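Local coordinates for protein isoaspartyl dipeptidase (Fervidobacterium islandicum, PDB 7CDH) that probably hydrolyses beta-aspartyl (isoaspartyl) dipeptides as a zinc-dependent M38 metallopeptidase of the amidohydrolase family, consistent with a part in dealing with isoaspartate-damaged protein, at residues K3-A8 and F354-E359; I58-H63 and T244-A249; G71-R76 and G101-L106; V132-F137 and I152-I157; Y221-S226 and T281-G286. All blocks are in the same frame, centred on the assembly; numbering follows the deposited sequence.

Contact 1: K3-A8 and F354-E359; sequences KIIKNA and FILVDE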
# COMPACT_ATOMS: atom_id res chain seq x y z
N LYS A 3 5.52 20.86 50.24
CA LYS A 3 4.96 20.08 51.37
C LYS A 3 6.12 19.45 52.12
O LYS A 3 7.22 19.32 51.52
CB LYS A 3 4.02 18.97 50.91
CG LYS A 3 2.95 19.40 49.92
CD LYS A 3 1.92 18.32 49.66
CE LYS A 3 0.89 18.69 48.60
NZ LYS A 3 1.49 19.51 47.53
N ILE A 4 5.86 19.08 53.38
CA ILE A 4 6.84 18.43 54.30
C ILE A 4 6.12 17.30 55.00
O ILE A 4 5.10 17.61 55.66
CB ILE A 4 7.39 19.40 55.37
CG1 ILE A 4 8.15 20.58 54.77
CG2 ILE A 4 8.26 18.63 56.36
CD1 ILE A 4 7.28 21.79 54.60
N ILE A 5 6.69 16.10 54.96
CA ILE A 5 6.23 14.96 55.81
C ILE A 5 7.18 14.84 57.01
O ILE A 5 8.43 14.77 56.82
CB ILE A 5 6.11 13.65 54.99
CG1 ILE A 5 5.04 13.77 53.90
CG2 ILE A 5 5.86 12.45 55.88
CD1 ILE A 5 5.24 12.80 52.78
N LYS A 6 6.59 14.91 58.21
CA LYS A 6 7.32 14.92 59.50
C LYS A 6 7.06 13.59 60.20
O LYS A 6 5.93 13.09 60.08
CB LYS A 6 6.89 16.11 60.37
CG LYS A 6 7.47 17.45 59.94
CD LYS A 6 7.27 18.58 60.93
CE LYS A 6 8.21 19.75 60.69
NZ LYS A 6 9.47 19.61 61.46
N ASN A 7 8.07 13.07 60.90
CA ASN A 7 7.91 12.07 62.00
C ASN A 7 7.72 10.66 61.46
O ASN A 7 7.26 9.82 62.25
CB ASN A 7 6.71 12.35 62.91
CG ASN A 7 6.81 13.66 63.66
OD1 ASN A 7 7.92 14.18 63.82
ND2 ASN A 7 5.68 14.18 64.13
N ALA A 8 8.03 10.39 60.20
CA ALA A 8 7.95 9.02 59.65
C ALA A 8 9.32 8.35 59.74
O ALA A 8 10.37 9.04 59.71
CB ALA A 8 7.42 9.03 58.25
N PHE A 354 5.57 8.44 46.80
CA PHE A 354 5.71 7.83 48.16
C PHE A 354 4.43 7.11 48.57
O PHE A 354 3.35 7.50 48.12
CB PHE A 354 5.87 8.89 49.25
CG PHE A 354 6.83 10.01 48.96
CD1 PHE A 354 8.13 9.76 48.57
CD2 PHE A 354 6.44 11.33 49.14
CE1 PHE A 354 9.00 10.80 48.29
CE2 PHE A 354 7.32 12.37 48.89
CZ PHE A 354 8.60 12.10 48.47
N ILE A 355 4.54 6.09 49.42
CA ILE A 355 3.38 5.56 50.18
C ILE A 355 3.69 5.69 51.67
O ILE A 355 4.86 5.65 52.10
CB ILE A 355 3.00 4.12 49.77
CG1 ILE A 355 4.12 3.13 50.02
CG2 ILE A 355 2.53 4.08 48.33
CD1 ILE A 355 3.71 1.66 49.91
N LEU A 356 2.65 5.87 52.45
CA LEU A 356 2.73 5.92 53.92
C LEU A 356 1.99 4.69 54.42
O LEU A 356 0.83 4.50 54.07
CB LEU A 356 2.11 7.23 54.38
CG LEU A 356 2.99 8.45 54.16
CD1 LEU A 356 2.16 9.72 54.21
CD2 LEU A 356 4.10 8.51 55.21
N VAL A 357 2.70 3.86 55.15
CA VAL A 357 2.17 2.58 55.68
C VAL A 357 2.08 2.69 57.21
O VAL A 357 2.88 3.39 57.83
CB VAL A 357 3.11 1.48 55.18
CG1 VAL A 357 2.87 0.16 55.85
CG2 VAL A 357 2.96 1.37 53.67
N ASP A 358 1.07 2.09 57.80
CA ASP A 358 0.94 1.99 59.27
C ASP A 358 1.99 0.99 59.78
O ASP A 358 2.05 -0.13 59.25
CB ASP A 358 -0.49 1.59 59.61
CG ASP A 358 -0.75 1.63 61.09
OD1 ASP A 358 -0.30 0.67 61.78
OD2 ASP A 358 -1.35 2.65 61.53
N GLU A 359 2.83 1.37 60.76
CA GLU A 359 3.97 0.52 61.20
C GLU A 359 3.46 -0.74 61.91
O GLU A 359 4.18 -1.74 61.87
CB GLU A 359 4.96 1.32 62.05
CG GLU A 359 4.38 1.77 63.39
CD GLU A 359 5.32 2.59 64.25
OE1 GLU A 359 6.50 2.78 63.85
OE2 GLU A 359 4.86 3.02 65.34
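F354 and L356 meet I5 across the hydrophobic interior of the small beta-sandwich that accompanies the barrel in enzymes of this family. It is an example of distant parts of the chain, about 350 residues apart in sequence, brought together: strand 2-6 belongs to a four-stranded mixed sheet, strand 354-358 runs antiparallel to strand 51-59 in the other sheet, and no hydrogen bond joins the two segments. F354 comes first. Its ring carbon CD2 lies 4.1 Å from I5 CD1, the methyl approaching the ring obliquely while the two side chains slide past each other in opposite directions. The isoleucine reaches this far because CG1 stands opposite its carbonyl carbon (chi1 -65°) and the chain then runs on nearly extended to CD1 (chi2 158°). The ring of F354 also packs edge-to-face with F23, from strand 19-23, and touches L53 on the strand beside its own. Two residues on, L356 presents CD2 to the other branch of I5, at 4.4 Å from CG2; I5 therefore spreads its two arms over two alternate residues of the strand, F354 and L356. L356 rests in addition on Y46 and L53, which represent both sheets. Beyond this apolar patch the segment becomes polar. D358 OD1 accepts hydrogen bonds from the backbone N of Q360 and of S361. E359 closes the series, its OE1 forming a salt bridge with NZ of K9, just after A8.

Contact 2: I58-H63 and T244-A249; sequences IDPHVH and TIDLTA. With ZN (zinc ion), chain L.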
# COMPACT_ATOMS: atom_id res chain seq x y z
N ILE A 58 6.15 0.49 41.85
CA ILE A 58 6.20 0.48 40.36
C ILE A 58 5.79 -0.93 39.94
O ILE A 58 6.47 -1.88 40.36
CB ILE A 58 7.62 0.82 39.90
CG1 ILE A 58 8.08 2.17 40.46
CG2 ILE A 58 7.72 0.74 38.39
CD1 ILE A 58 9.58 2.41 40.29
N ASP A 59 4.64 -1.06 39.26
CA ASP A 59 4.12 -2.33 38.69
C ASP A 59 4.49 -2.34 37.21
O ASP A 59 3.88 -1.64 36.42
CB ASP A 59 2.62 -2.42 38.94
CG ASP A 59 2.01 -3.78 38.66
OD1 ASP A 59 2.71 -4.64 38.04
OD2 ASP A 59 0.82 -3.99 39.06
N PRO A 60 5.54 -3.06 36.78
CA PRO A 60 5.99 -2.97 35.38
C PRO A 60 5.23 -3.83 34.35
O PRO A 60 5.69 -3.99 33.23
CB PRO A 60 7.41 -3.52 35.52
CG PRO A 60 7.23 -4.64 36.54
CD PRO A 60 6.33 -4.01 37.59
N HIS A 61 4.10 -4.39 34.72
CA HIS A 61 3.30 -5.24 33.81
C HIS A 61 1.81 -5.23 34.19
O HIS A 61 1.40 -6.08 35.00
CB HIS A 61 3.91 -6.63 33.80
CG HIS A 61 3.25 -7.53 32.83
ND1 HIS A 61 3.75 -7.74 31.57
CD2 HIS A 61 2.09 -8.22 32.90
CE1 HIS A 61 2.96 -8.56 30.93
NE2 HIS A 61 1.91 -8.84 31.70
N VAL A 62 1.04 -4.29 33.62
CA VAL A 62 -0.43 -4.13 33.84
C VAL A 62 -1.18 -4.00 32.50
O VAL A 62 -0.79 -3.22 31.65
CB VAL A 62 -0.73 -2.92 34.73
CG1 VAL A 62 -2.21 -2.78 35.00
CG2 VAL A 62 0.04 -3.04 36.03
N HIS A 63 -2.24 -4.77 32.33
CA HIS A 63 -3.14 -4.65 31.16
C HIS A 63 -4.09 -3.51 31.45
O HIS A 63 -5.20 -3.82 31.73
CB HIS A 63 -3.81 -5.98 30.86
CG HIS A 63 -2.80 -7.00 30.45
ND1 HIS A 63 -2.18 -6.95 29.24
CD2 HIS A 63 -2.26 -8.05 31.11
CE1 HIS A 63 -1.32 -7.97 29.14
NE2 HIS A 63 -1.35 -8.66 30.27
N THR A 244 17.70 -9.32 34.50
CA THR A 244 16.56 -9.15 35.42
C THR A 244 15.39 -9.99 34.92
O THR A 244 15.22 -10.06 33.72
CB THR A 244 16.18 -7.68 35.62
OG1 THR A 244 17.41 -7.05 35.96
CG2 THR A 244 15.14 -7.48 36.70
N ILE A 245 14.71 -10.68 35.83
CA ILE A 245 13.53 -11.53 35.58
C ILE A 245 12.37 -10.91 36.37
O ILE A 245 12.64 -10.22 37.35
CB ILE A 245 13.81 -13.00 35.95
CG1 ILE A 245 13.98 -13.21 37.46
CG2 ILE A 245 15.02 -13.48 35.19
CD1 ILE A 245 14.20 -14.64 37.88
N ASP A 246 11.13 -11.15 35.91
CA ASP A 246 9.87 -10.68 36.53
C ASP A 246 9.09 -11.91 36.94
O ASP A 246 9.08 -12.89 36.21
CB ASP A 246 9.04 -9.79 35.60
CG ASP A 246 7.80 -9.21 36.27
OD1 ASP A 246 7.95 -8.58 37.32
OD2 ASP A 246 6.68 -9.41 35.75
N LEU A 247 8.52 -11.87 38.13
CA LEU A 247 7.73 -12.95 38.75
C LEU A 247 6.31 -12.39 38.91
O LEU A 247 6.15 -11.21 39.32
CB LEU A 247 8.32 -13.29 40.12
CG LEU A 247 9.83 -13.52 40.18
CD1 LEU A 247 10.29 -13.77 41.62
CD2 LEU A 247 10.25 -14.68 39.29
N THR A 248 5.31 -13.18 38.59
CA THR A 248 3.93 -12.69 38.74
C THR A 248 3.62 -12.71 40.23
O THR A 248 3.69 -13.79 40.86
CB THR A 248 2.95 -13.50 37.88
OG1 THR A 248 3.44 -13.47 36.54
CG2 THR A 248 1.56 -12.91 37.97
N ALA A 249 3.31 -11.55 40.78
CA ALA A 249 2.87 -11.38 42.17
C ALA A 249 1.81 -12.43 42.53
O ALA A 249 0.99 -12.80 41.68
CB ALA A 249 2.33 -9.99 42.36
ZN ZN L . 0.39 -10.06 30.91
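P60 and H61 lie against the carboxylate of D246, a van der Waals meeting of two ring-bearing residues with a buried acid. CG of the proline is 4.1 Å from D246 OD1, the two side chains crossing obliquely, and CB of H61 is 4.4 Å from D246 OD2. No hydrogen bond links the segments; the polar work of each side is directed elsewhere. H61 and H63 form the His-X-His pair that in amidohydrolases follows the first barrel strand. H61 has CG opposite its backbone N (chi1 -175°), and this carries NE2 to 2.1 Å from the zinc ion of chain L. H63, with CG turned beside its backbone N instead (chi1 -65°), brings its own NE2 to 2.3 Å from the same metal. E156 and D285 complete that site. In the next shell, ND1 of H61 is hydrogen-bonded to OD1 of N193, which fixes the rotation of the imidazole and directs NE2 at the metal. D246, on strand 245-248, gathers three hydroxyls: OD2 bonds T223 OG1 and probably pairs with S283 OG, and OD1 bonds T281 OG1. Two residues along the same strand, T248 OG1 is hydrogen-bonded to ND1 of H224, a ligand of the second zinc. The acid thus meets P60 and H61 only through carbon, while its oxygens are taken up by the hydroxyls of S283, T223 and T281; the carboxylate organises the second shell and binds no metal itself.

Contact 3: G71-R76 and G101-L106; sequences GGFETR and GITRSL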
# COMPACT_ATOMS: atom_id res chain seq x y z
N GLY A 71 -11.07 -17.04 26.33
CA GLY A 71 -12.24 -17.93 26.38
C GLY A 71 -13.44 -17.40 25.60
O GLY A 71 -14.57 -17.81 25.93
N GLY A 72 -13.21 -16.51 24.61
CA GLY A 72 -14.27 -15.83 23.84
C GLY A 72 -14.49 -14.41 24.32
O GLY A 72 -13.94 -14.02 25.36
N PHE A 73 -15.32 -13.66 23.60
CA PHE A 73 -15.59 -12.21 23.82
C PHE A 73 -16.11 -11.94 25.25
O PHE A 73 -15.88 -10.82 25.76
CB PHE A 73 -16.57 -11.72 22.76
CG PHE A 73 -16.04 -11.75 21.35
CD1 PHE A 73 -15.01 -10.91 20.98
CD2 PHE A 73 -16.59 -12.60 20.41
CE1 PHE A 73 -14.51 -10.93 19.69
CE2 PHE A 73 -16.12 -12.60 19.11
CZ PHE A 73 -15.08 -11.77 18.75
N GLU A 74 -16.79 -12.92 25.87
CA GLU A 74 -17.34 -12.83 27.26
C GLU A 74 -16.21 -12.86 28.30
O GLU A 74 -16.48 -12.58 29.46
CB GLU A 74 -18.32 -13.96 27.59
CG GLU A 74 -17.85 -15.36 27.25
CD GLU A 74 -17.88 -15.76 25.76
OE1 GLU A 74 -17.56 -16.94 25.46
OE2 GLU A 74 -18.20 -14.88 24.89
N THR A 75 -14.98 -13.22 27.92
CA THR A 75 -13.83 -13.29 28.85
C THR A 75 -12.96 -12.05 28.72
O THR A 75 -11.97 -12.02 29.41
CB THR A 75 -13.09 -14.61 28.70
OG1 THR A 75 -12.36 -14.58 27.48
CG2 THR A 75 -14.02 -15.80 28.71
N ARG A 76 -13.32 -11.04 27.93
CA ARG A 76 -12.60 -9.74 27.97
C ARG A 76 -12.75 -9.09 29.36
O ARG A 76 -13.89 -8.88 29.82
CB ARG A 76 -13.12 -8.73 26.95
CG ARG A 76 -12.95 -9.18 25.52
CD ARG A 76 -13.77 -8.28 24.61
NE ARG A 76 -12.86 -7.45 23.88
CZ ARG A 76 -12.90 -6.14 23.81
NH1 ARG A 76 -13.85 -5.46 24.42
NH2 ARG A 76 -12.00 -5.51 23.10
N GLY A 101 -4.37 -8.79 20.24
CA GLY A 101 -3.88 -7.61 19.50
C GLY A 101 -4.83 -7.15 18.40
O GLY A 101 -4.39 -6.30 17.65
N ILE A 102 -6.05 -7.70 18.32
CA ILE A 102 -7.07 -7.41 17.25
C ILE A 102 -8.08 -6.41 17.80
O ILE A 102 -8.31 -5.39 17.12
CB ILE A 102 -7.82 -8.67 16.78
CG1 ILE A 102 -6.89 -9.79 16.33
CG2 ILE A 102 -8.81 -8.32 15.68
CD1 ILE A 102 -6.13 -9.45 15.08
N THR A 103 -8.71 -6.74 18.94
CA THR A 103 -9.87 -6.01 19.50
C THR A 103 -9.36 -5.05 20.55
O THR A 103 -10.13 -4.18 20.99
CB THR A 103 -10.99 -6.90 20.07
OG1 THR A 103 -10.68 -7.28 21.41
CG2 THR A 103 -11.26 -8.17 19.29
N ARG A 104 -8.12 -5.21 20.98
CA ARG A 104 -7.45 -4.23 21.86
C ARG A 104 -6.43 -3.48 21.00
O ARG A 104 -5.62 -4.13 20.38
CB ARG A 104 -6.77 -4.95 23.02
CG ARG A 104 -7.66 -5.95 23.74
CD ARG A 104 -8.69 -5.24 24.58
NE ARG A 104 -9.17 -6.14 25.60
CZ ARG A 104 -10.04 -5.82 26.54
NH1 ARG A 104 -10.56 -4.60 26.55
NH2 ARG A 104 -10.39 -6.72 27.43
N SER A 105 -6.56 -2.17 20.90
CA SER A 105 -5.75 -1.29 20.04
C SER A 105 -4.63 -0.63 20.85
O SER A 105 -4.80 -0.34 22.05
CB SER A 105 -6.67 -0.29 19.37
OG SER A 105 -6.66 0.97 19.99
N LEU A 106 -3.51 -0.36 20.20
CA LEU A 106 -2.39 0.39 20.81
C LEU A 106 -2.86 1.81 21.13
O LEU A 106 -2.41 2.35 22.16
CB LEU A 106 -1.21 0.37 19.84
CG LEU A 106 -0.45 -0.95 19.79
CD1 LEU A 106 0.64 -0.88 18.75
CD2 LEU A 106 0.13 -1.29 21.15
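R76 lays its guanidinium flat against that of R104, with centres 4.0 Å apart and planes inclined by only 21°, the two chains sliding past each other in opposite directions. Such a stack of like charges is eased where N-H groups find acceptors, and several do here. R76 starts with CG opposite its carbonyl carbon and then bends at chi3 (108°), turning its edge to T103: NH2 donates to T103 OG1 at 2.8 Å, a little tilted from the guanidinium plane, and NE adds a weak bond of 3.3 Å to the same oxygen. T103 holds OG1 between its backbone N and carbonyl carbon, facing the arginine, and that hydroxyl is bonded in turn to D100 OD2. R104 bends at chi2, and its NH2 pairs with the carbonyl oxygens of G67 and T77 while passing 3.4 Å from R76 CB. With a leucine in place of R76, T103 OG1 would probably lose its arginine donors and R104 the flat group stacked on its guanidinium. Beside the bonded pair, T103 CG2 sits 4.3 Å from CE1 at the edge of the F73 ring. Within segment 71-76, T75 OG1 accepts from G71 N and donates to G72 O across the 3-10 turn. The two loops follow strands 61-62 and 90-95 and lead into helices 82-86 and 106-118; A111 and K114 of a second subunit and V146 of a third pack on them.

Contact 4: V132-F137 and I152-I157; sequences VPPVTF and IGVGEI. With ZN (zinc ion), chain L; ZN (zinc ion), chain K.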
# COMPACT_ATOMS: atom_id res chain seq x y z
N VAL A 132 3.95 -12.15 17.14
CA VAL A 132 5.03 -11.76 16.19
C VAL A 132 4.50 -12.03 14.79
O VAL A 132 3.95 -13.12 14.57
CB VAL A 132 6.29 -12.57 16.52
CG1 VAL A 132 7.30 -12.51 15.41
CG2 VAL A 132 6.87 -12.13 17.86
N PRO A 133 4.57 -11.10 13.80
CA PRO A 133 5.18 -9.78 13.93
C PRO A 133 4.32 -8.80 14.72
O PRO A 133 3.10 -8.83 14.64
CB PRO A 133 5.26 -9.26 12.46
CG PRO A 133 4.13 -9.92 11.76
CD PRO A 133 3.95 -11.26 12.46
N PRO A 134 4.92 -7.88 15.50
CA PRO A 134 4.18 -7.13 16.50
C PRO A 134 3.40 -5.96 15.89
O PRO A 134 3.91 -5.39 14.96
CB PRO A 134 5.28 -6.62 17.44
CG PRO A 134 6.46 -6.48 16.55
CD PRO A 134 6.36 -7.63 15.57
N VAL A 135 2.21 -5.68 16.43
CA VAL A 135 1.36 -4.51 16.09
C VAL A 135 2.18 -3.27 16.45
O VAL A 135 2.96 -3.35 17.40
CB VAL A 135 0.03 -4.50 16.87
CG1 VAL A 135 -0.91 -5.60 16.42
CG2 VAL A 135 0.25 -4.57 18.41
N THR A 136 1.97 -2.17 15.74
CA THR A 136 2.77 -0.94 15.92
C THR A 136 1.80 0.23 15.75
O THR A 136 0.73 -0.00 15.23
CB THR A 136 3.98 -0.91 14.98
OG1 THR A 136 3.52 -0.68 13.65
CG2 THR A 136 4.77 -2.20 15.01
N PHE A 137 2.16 1.40 16.28
CA PHE A 137 1.45 2.67 16.07
C PHE A 137 1.72 3.23 14.68
O PHE A 137 0.84 3.85 14.14
CB PHE A 137 1.93 3.71 17.07
CG PHE A 137 1.52 3.47 18.50
CD1 PHE A 137 2.34 2.74 19.36
CD2 PHE A 137 0.34 3.98 18.98
CE1 PHE A 137 1.98 2.55 20.69
CE2 PHE A 137 -0.00 3.80 20.31
CZ PHE A 137 0.82 3.11 21.18
N ILE A 152 8.21 2.43 25.94
CA ILE A 152 9.53 2.14 26.58
C ILE A 152 10.07 0.79 26.10
O ILE A 152 11.13 0.37 26.60
CB ILE A 152 9.49 2.25 28.12
CG1 ILE A 152 8.37 1.45 28.78
CG2 ILE A 152 9.41 3.72 28.50
CD1 ILE A 152 8.20 0.05 28.27
N GLY A 153 9.41 0.15 25.15
CA GLY A 153 9.76 -1.22 24.74
C GLY A 153 8.67 -1.88 23.92
O GLY A 153 7.72 -1.20 23.54
N VAL A 154 8.88 -3.15 23.62
CA VAL A 154 7.92 -4.01 22.90
C VAL A 154 7.59 -5.16 23.83
O VAL A 154 8.47 -5.59 24.56
CB VAL A 154 8.49 -4.52 21.57
CG1 VAL A 154 9.71 -5.42 21.81
CG2 VAL A 154 7.42 -5.24 20.75
N GLY A 155 6.34 -5.58 23.84
CA GLY A 155 5.85 -6.57 24.80
C GLY A 155 4.33 -6.61 24.79
O GLY A 155 3.71 -5.71 24.23
N GLU A 156 3.77 -7.67 25.38
CA GLU A 156 4.60 -8.77 25.85
C GLU A 156 4.63 -9.85 24.77
O GLU A 156 3.59 -10.42 24.46
CB GLU A 156 4.13 -9.27 27.22
CG GLU A 156 2.65 -9.44 27.36
CD GLU A 156 2.13 -10.21 28.56
OE1 GLU A 156 2.84 -11.11 29.14
OE2 GLU A 156 0.99 -9.86 28.97
N ILE A 157 5.80 -10.11 24.19
CA ILE A 157 6.01 -11.12 23.11
C ILE A 157 5.94 -12.50 23.74
O ILE A 157 6.67 -12.75 24.68
CB ILE A 157 7.35 -10.85 22.43
CG1 ILE A 157 7.32 -9.48 21.75
CG2 ILE A 157 7.71 -11.96 21.48
CD1 ILE A 157 8.63 -9.13 21.11
ZN ZN L . 0.39 -10.06 30.91
ZN ZN K . 1.80 -12.85 30.11
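V132 and I157 supply the closer of two apolar contacts, CG2 of one standing 3.7 Å from CG2 of the other as the branched side chains meet at a slant. The second lies further along the strand, where CB of P134 rests 4.2 Å from V154 CG2. That methyl is turned opposite the valine's own backbone N, toward the proline ring. I175 of helix 169-186 touches V132, V154 and I157 alike and ties both apolar contacts to one helix, while P134 also meets I141 at the start of helix 141-147. This is the shell of a TIM barrel: strand 151-159 is one of the parallel staves, its outward residues are covered by helices, and the 132-137 segment belongs to the connection that leaves strand 122-127. Backbone geometry sets which way the strand's residues look. The peptide before E156 is cis, and E156 projects to the side opposite V154 and I157, into the barrel mouth. A second cis peptide precedes P133, which packs on R174 of another subunit. Metal coordination occupies the inner side, where E156 points. E156 bridges the two zinc ions, OE2 lying 2.0 Å from the zinc of chain L and OE1 2.2 Å from the zinc of chain K. Many binuclear relatives use a carboxylated lysine for this purpose; here a glutamate does it, with CG set between its backbone N and carbonyl carbon and the rest of the chain extended toward the metals. H195 and H224 join OE1 at the zinc of chain K.

Contact 5: Y221-S226 and T281-G286; sequences YPTHMS and TISSDG. With ZN (zinc ion), chain K; ZN (zinc ion), chain L.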
# COMPACT_ATOMS: atom_id res chain seq x y z
N TYR A 221 13.77 -9.08 29.27
CA TYR A 221 13.03 -8.96 30.53
C TYR A 221 11.92 -9.97 30.46
O TYR A 221 10.81 -9.62 30.09
CB TYR A 221 12.51 -7.54 30.63
CG TYR A 221 11.84 -7.19 31.93
CD1 TYR A 221 12.43 -7.48 33.15
CD2 TYR A 221 10.65 -6.50 31.93
CE1 TYR A 221 11.83 -7.10 34.34
CE2 TYR A 221 10.03 -6.13 33.11
CZ TYR A 221 10.62 -6.43 34.32
OH TYR A 221 10.01 -6.01 35.46
N PRO A 222 12.19 -11.26 30.74
CA PRO A 222 11.13 -12.28 30.75
C PRO A 222 10.23 -12.15 31.98
O PRO A 222 10.75 -11.81 32.99
CB PRO A 222 11.93 -13.58 30.80
CG PRO A 222 13.17 -13.21 31.57
CD PRO A 222 13.51 -11.82 31.07
N THR A 223 8.94 -12.48 31.89
CA THR A 223 8.00 -12.51 33.04
C THR A 223 7.44 -13.93 33.20
O THR A 223 7.80 -14.79 32.38
CB THR A 223 6.95 -11.39 32.93
OG1 THR A 223 6.18 -11.39 34.14
CG2 THR A 223 6.04 -11.53 31.73
N HIS A 224 6.59 -14.15 34.21
CA HIS A 224 6.04 -15.47 34.60
C HIS A 224 7.18 -16.43 34.95
O HIS A 224 7.05 -17.60 34.75
CB HIS A 224 5.15 -16.07 33.50
CG HIS A 224 4.17 -15.05 33.03
ND1 HIS A 224 3.40 -14.34 33.92
CD2 HIS A 224 3.92 -14.56 31.80
CE1 HIS A 224 2.70 -13.45 33.26
NE2 HIS A 224 3.00 -13.56 31.97
N MET A 225 8.27 -15.90 35.45
CA MET A 225 9.50 -16.69 35.70
C MET A 225 9.41 -17.46 37.03
O MET A 225 10.29 -18.26 37.23
CB MET A 225 10.70 -15.75 35.66
CG MET A 225 10.95 -15.30 34.23
SD MET A 225 11.20 -16.67 33.07
CE MET A 225 12.77 -17.30 33.65
N SER A 226 8.33 -17.35 37.81
CA SER A 226 8.03 -18.27 38.94
C SER A 226 6.95 -19.30 38.55
O SER A 226 6.49 -19.99 39.41
CB SER A 226 7.66 -17.53 40.21
OG SER A 226 6.48 -16.75 40.06
N THR A 281 12.12 -8.66 39.76
CA THR A 281 10.97 -7.73 39.90
C THR A 281 9.74 -8.59 40.13
O THR A 281 9.81 -9.78 39.85
CB THR A 281 10.83 -6.76 38.71
OG1 THR A 281 10.49 -7.55 37.58
CG2 THR A 281 12.08 -5.95 38.41
N ILE A 282 8.69 -8.01 40.67
CA ILE A 282 7.33 -8.60 40.60
C ILE A 282 6.37 -7.65 39.87
O ILE A 282 6.60 -6.40 39.82
CB ILE A 282 6.84 -8.97 42.01
CG1 ILE A 282 6.71 -7.74 42.91
CG2 ILE A 282 7.73 -10.04 42.60
CD1 ILE A 282 5.90 -7.99 44.16
N SER A 283 5.30 -8.24 39.34
CA SER A 283 4.22 -7.50 38.62
C SER A 283 2.86 -8.17 38.88
O SER A 283 2.81 -9.40 39.08
CB SER A 283 4.55 -7.44 37.15
OG SER A 283 4.51 -8.73 36.55
N SER A 284 1.79 -7.38 38.88
CA SER A 284 0.42 -7.90 39.16
C SER A 284 -0.05 -8.74 37.99
O SER A 284 -0.78 -9.75 38.23
CB SER A 284 -0.55 -6.81 39.41
OG SER A 284 -0.46 -5.82 38.40
N ASP A 285 0.32 -8.32 36.78
CA ASP A 285 -0.41 -8.73 35.55
C ASP A 285 -1.87 -8.28 35.70
O ASP A 285 -2.79 -9.07 35.45
CB ASP A 285 -0.30 -10.24 35.36
CG ASP A 285 -0.42 -10.64 33.91
OD1 ASP A 285 -0.45 -9.72 33.10
OD2 ASP A 285 -0.43 -11.85 33.60
N GLY A 286 -2.07 -7.07 36.22
CA GLY A 286 -3.39 -6.58 36.61
C GLY A 286 -4.32 -6.53 35.41
O GLY A 286 -3.82 -6.15 34.35
ZN ZN K . 1.80 -12.85 30.11
ZN ZN L . 0.39 -10.06 30.91
O HOH W 1 3.53 -11.00 35.67
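Y221 and T281 approach from opposite directions, the phenol pointing its OH at the threonine, and OH donates a hydrogen bond of 2.7 Å to OG1, which lies near the ring plane at its edge. CG opposite the backbone N (chi1 -174°) carries the ring past D246 of the intervening strand to T281. With a phenylalanine here, T281 OG1 would probably lose that donor and the ring its polar tether. Two residues along each strand, T223 OG1 and S283 OG stand 4.0 Å apart, too far for a direct bond; a water donates to both, at 3.1 Å and 2.6 Å respectively, and D246 is the outside partner that T223, S283 and T281 share. H224, which has T248 as its own outside partner, and D285 cross at about a right angle, with ring and carboxylate planes 43° apart, and CE1 of the histidine edge lies 3.5 Å from D285 OD2. Each holds a different metal: H224 NE2 is 2.3 Å from the zinc of chain K, D285 OD1 2.4 Å from that of chain L. Metal ligands placed just beyond the ends of parallel barrel strands are the signature of the binuclear amidohydrolase active site.

Overall arrangement
The two zinc ions, 3.2 Å apart from ZN of chain K to ZN of chain L, are the hub that joins contacts 2, 4 and 5. Contacts 2 and 5 all but coincide, their centres about 4 Å apart, since strands 245-248 and 280-283 are neighbours; contact 4 lies about 17 Å from each by centre yet reaches the metals through one bridging side chain. Contact 3 stands off at the subunit interfaces, about 16 Å from contact 4 by centre, and touches it where L106 meets T136 and F137. Contact 1, about 26 Å from contact 2 by centre, is the remote sandwich, linked to the barrel through strands 51-59 and 354-358.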